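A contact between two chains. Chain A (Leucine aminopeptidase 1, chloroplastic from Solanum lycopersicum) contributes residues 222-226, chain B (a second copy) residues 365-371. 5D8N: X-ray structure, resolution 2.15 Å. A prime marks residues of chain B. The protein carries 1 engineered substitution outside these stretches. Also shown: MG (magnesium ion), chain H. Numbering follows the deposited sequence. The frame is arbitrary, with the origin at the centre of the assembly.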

ATOM      1  N   ALA A 222      29.046 -10.333   9.200  1.00 20.29           N
ATOM      2  CA  ALA A 222      28.604 -10.981  10.411  1.00 20.59           C
ATOM      3  C   ALA A 222      27.255 -10.379  10.800  1.00 23.27           C
ATOM      4  O   ALA A 222      27.059  -9.164  10.734  1.00 22.48           O
ATOM      5  CB  ALA A 222      29.628 -10.776  11.511  1.00 20.40           C
ATOM      6  N   PRO A 223      26.331 -11.225  11.261  1.00 22.22           N
ATOM      7  CA  PRO A 223      25.035 -10.751  11.717  1.00 21.42           C
ATOM      8  C   PRO A 223      25.111 -10.147  13.113  1.00 20.35           C
ATOM      9  O   PRO A 223      26.096 -10.330  13.855  1.00 19.33           O
ATOM     10  CB  PRO A 223      24.218 -12.032  11.721  1.00 22.96           C
ATOM     11  CG  PRO A 223      25.217 -13.056  12.185  1.00 23.59           C
ATOM     12  CD  PRO A 223      26.500 -12.661  11.523  1.00 23.59           C
ATOM     13  N   ALA A 224      24.052  -9.430  13.457  1.00 20.16           N
ATOM     14  CA  ALA A 224      23.977  -8.690  14.709  1.00 19.38           C
ATOM     15  C   ALA A 224      24.031  -9.555  15.966  1.00 19.94           C
ATOM     16  O   ALA A 224      24.353  -9.044  17.037  1.00 19.22           O
ATOM     17  CB  ALA A 224      22.732  -7.831  14.716  1.00 19.57           C
ATOM     18  N   ASN A 225      23.677 -10.836  15.867  1.00 21.22           N
ATOM     19  CA  ASN A 225      23.775 -11.749  17.011  1.00 22.00           C
ATOM     20  C   ASN A 225      25.210 -12.199  17.259  1.00 22.14           C
ATOM     21  O   ASN A 225      25.527 -12.751  18.300  1.00 23.35           O
ATOM     22  CB  ASN A 225      22.801 -12.938  16.903  1.00 21.01           C
ATOM     23  CG  ASN A 225      23.058 -13.841  15.718  1.00 19.21           C
ATOM     24  OD1 ASN A 225      23.257 -13.391  14.595  1.00 19.74           O
ATOM     25  ND2 ASN A 225      23.029 -15.139  15.965  1.00 18.41           N
ATOM     26  N   ILE A 226      26.102 -11.872  16.339  1.00 21.78           N
ATOM     27  CA  ILE A 226      27.526 -12.179  16.474  1.00 21.55           C
ATOM     28  C   ILE A 226      28.341 -10.895  16.686  1.00 20.25           C
ATOM     29  O   ILE A 226      29.103 -10.784  17.636  1.00 20.37           O
ATOM     30  CB  ILE A 226      28.033 -12.866  15.173  1.00 22.83           C
ATOM     31  CG1 ILE A 226      27.346 -14.211  14.956  1.00 22.37           C
ATOM     32  CG2 ILE A 226      29.550 -13.025  15.177  1.00 25.12           C
ATOM     33  CD1 ILE A 226      27.693 -15.294  15.955  1.00 23.35           C
TER
ATOM     34  N   MET B 365      15.366 -12.205  18.868  1.00 25.29           N
ATOM     35  CA  MET B 365      16.092 -12.389  17.617  1.00 23.19           C
ATOM     36  C   MET B 365      15.776 -11.251  16.652  1.00 24.04           C
ATOM     37  O   MET B 365      14.666 -10.775  16.626  1.00 24.75           O
ATOM     38  CB  MET B 365      15.700 -13.732  17.015  1.00 23.73           C
ATOM     39  CG  MET B 365      16.288 -13.998  15.641  1.00 25.68           C
ATOM     40  SD  MET B 365      16.033 -15.688  15.080  1.00 29.07           S
ATOM     41  CE  MET B 365      14.246 -15.794  15.160  1.00 27.43           C
ATOM     42  N   ARG B 366      16.762 -10.793  15.890  1.00 23.14           N
ATOM     43  CA  ARG B 366      16.559  -9.740  14.915  1.00 21.59           C
ATOM     44  C   ARG B 366      16.469 -10.401  13.533  1.00 22.72           C
ATOM     45  O   ARG B 366      17.165 -11.379  13.271  1.00 21.43           O
ATOM     46  CB  ARG B 366      17.766  -8.787  14.928  1.00 22.81           C
ATOM     47  CG  ARG B 366      18.026  -7.998  16.219  1.00 23.69           C
ATOM     48  CD  ARG B 366      19.533  -7.857  16.489  1.00 23.89           C
ATOM     49  NE  ARG B 366      20.108  -9.143  16.869  1.00 22.91           N
ATOM     50  CZ  ARG B 366      20.197  -9.575  18.119  1.00 24.90           C
ATOM     51  NH1 ARG B 366      20.192  -8.690  19.111  1.00 23.53           N
ATOM     52  NH2 ARG B 366      20.391 -10.867  18.362  1.00 23.54           N
ATOM     53  N   PRO B 367      15.846  -9.714  12.567  1.00 23.74           N
ATOM     54  CA  PRO B 367      16.011 -10.118  11.177  1.00 22.83           C
ATOM     55  C   PRO B 367      17.451 -10.010  10.739  1.00 21.79           C
ATOM     56  O   PRO B 367      18.156  -9.125  11.210  1.00 22.21           O
ATOM     57  CB  PRO B 367      15.161  -9.116  10.389  1.00 26.52           C
ATOM     58  CG  PRO B 367      14.863  -8.003  11.325  1.00 28.51           C
ATOM     59  CD  PRO B 367      14.940  -8.564  12.720  1.00 25.28           C
ATOM     60  N   GLY B 368      17.918 -10.990   9.969  1.00 21.28           N
ATOM     61  CA  GLY B 368      19.334 -11.112   9.647  1.00 20.84           C
ATOM     62  C   GLY B 368      20.192 -11.986  10.557  1.00 20.60           C
ATOM     63  O   GLY B 368      21.277 -12.427  10.158  1.00 22.80           O
ATOM     64  N   ASP B 369      19.722 -12.278  11.763  1.00 18.26           N
ATOM     65  CA  ASP B 369      20.476 -13.140  12.669  1.00 18.85           C
ATOM     66  C   ASP B 369      20.695 -14.496  12.018  1.00 19.96           C
ATOM     67  O   ASP B 369      19.856 -14.955  11.233  1.00 19.46           O
ATOM     68  CB  ASP B 369      19.723 -13.342  13.984  1.00 19.17           C
ATOM     69  CG  ASP B 369      19.869 -12.152  14.952  1.00 19.68           C
ATOM     70  OD1 ASP B 369      20.474 -11.118  14.583  1.00 17.74           O
ATOM     71  OD2 ASP B 369      19.231 -12.223  16.023  1.00 19.22           O
ATOM     72  N   ILE B 370      21.803 -15.143  12.370  1.00 18.00           N
ATOM     73  CA  ILE B 370      22.101 -16.457  11.853  1.00 16.44           C
ATOM     74  C   ILE B 370      22.082 -17.418  13.025  1.00 16.85           C
ATOM     75  O   ILE B 370      22.788 -17.220  14.017  1.00 18.46           O
ATOM     76  CB  ILE B 370      23.473 -16.511  11.183  1.00 17.38           C
ATOM     77  CG1 ILE B 370      23.504 -15.659   9.930  1.00 18.39           C
ATOM     78  CG2 ILE B 370      23.815 -17.949  10.827  1.00 18.62           C
ATOM     79  CD1 ILE B 370      24.893 -15.495   9.349  1.00 19.15           C
ATOM     80  N   VAL B 371      21.174 -18.381  12.961  1.00 15.89           N
ATOM     81  CA  VAL B 371      20.945 -19.307  14.061  1.00 16.50           C
ATOM     82  C   VAL B 371      21.362 -20.694  13.617  1.00 16.51           C
ATOM     83  O   VAL B 371      21.379 -20.987  12.418  1.00 17.07           O
ATOM     84  CB  VAL B 371      19.477 -19.320  14.520  1.00 17.68           C
ATOM     85  CG1 VAL B 371      19.029 -17.900  14.815  1.00 19.84           C
ATOM     86  CG2 VAL B 371      18.556 -19.911  13.460  1.00 16.58           C
TER
HETATM   87 MG    MG H 605      26.173  -7.633   9.608  1.00 50.31          MG
HETATM   88  O   HOH W   1      24.805  -8.562   8.158  1.00 37.76           O
HETATM   89  O   HOH W   2      24.638  -7.159  11.101  1.00 35.73           O
HETATM   90  O   HOH W   3      27.517  -6.402  11.009  1.00 20.87           O
HETATM   91  O   HOH W   4      25.689  -5.659   8.881  1.00 34.02           O

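The chain A segment, which has no regular secondary structure, meets a turn of chain B that leads into a strand. The nearest CA atoms across the contact are those of Pro223 and Asp369′, 5.2 Å apart, and the contact buries 306 Å² over both sides. Met365′, at the start of the chain B stretch, takes no part in it.

Arg366′ is the first residue to engage. Its CA-to-CB bond points toward chain A, and its guanidinium lies with one face under the backbone C atom of Ala224. The methyl group of Ala224 packs nearby, with CB 3.6 Å from Arg366′ NE, while Asn225 CB approaches Arg366′ NH2 to 3.5 Å. These are packing contacts; the polar needs of the guanidinium are met by other partners. Arg366′ NE donates to Asp369′ OD1 (3.0 Å) and Arg366′ NH2 to Asp369′ OD2 (2.9 Å), forming a salt bridge within chain B that balances the arginine's charge, and NH1 is hydrogen-bonded elsewhere in the structure.

The same two residues close a type II beta turn. Asp369′ N donates to Arg366′ O across 3.1 Å, and Arg366′ N returns a bond to Asp369′ OD2 at 2.9 Å. Pro367′ stands out of reach of chain A. Gly368′ follows with phi/psi of 92/-18, where a CB would be jammed against the carbonyl O of Pro367′; glycine is thus called for by the turn itself. Gly368′ O meets Pro223 CB at 3.4 Å.

At Asp369′, the carboxylate is occupied with Arg366′, and its backbone helps to form the surface on which chain A rests. Pro223 CB lies 4.0 Å from Asp369′ CA, and Asn225 OD1 lies 3.4 Å from that same CA.

Ile370′ supplies the two hydrogen bonds between the stretches. Ile370′ N donates to Asn225 OD1 (3.2 Å, 161°), and Asn225 ND2 donates to Ile370′ O (2.9 Å, 158°). The carboxamide, carried on a p rotamer, thereby pairs its acceptor and donor with the NH and CO of a single residue. The side chain of Ile370′ adds an apolar contact, its CD1 reaching Pro223 CG at 3.8 Å. Val371′ continues the strand with its CA-to-CB bond directed away from chain A.

Within chain A, Ile226 N donates to Pro223 O (2.9 Å), tying together the residues that flank Ala224 and Asn225. The CA-to-CB bond of Ala222 points away from chain B, and Ala222 O binds the magnesium ion MG at 2.1 Å.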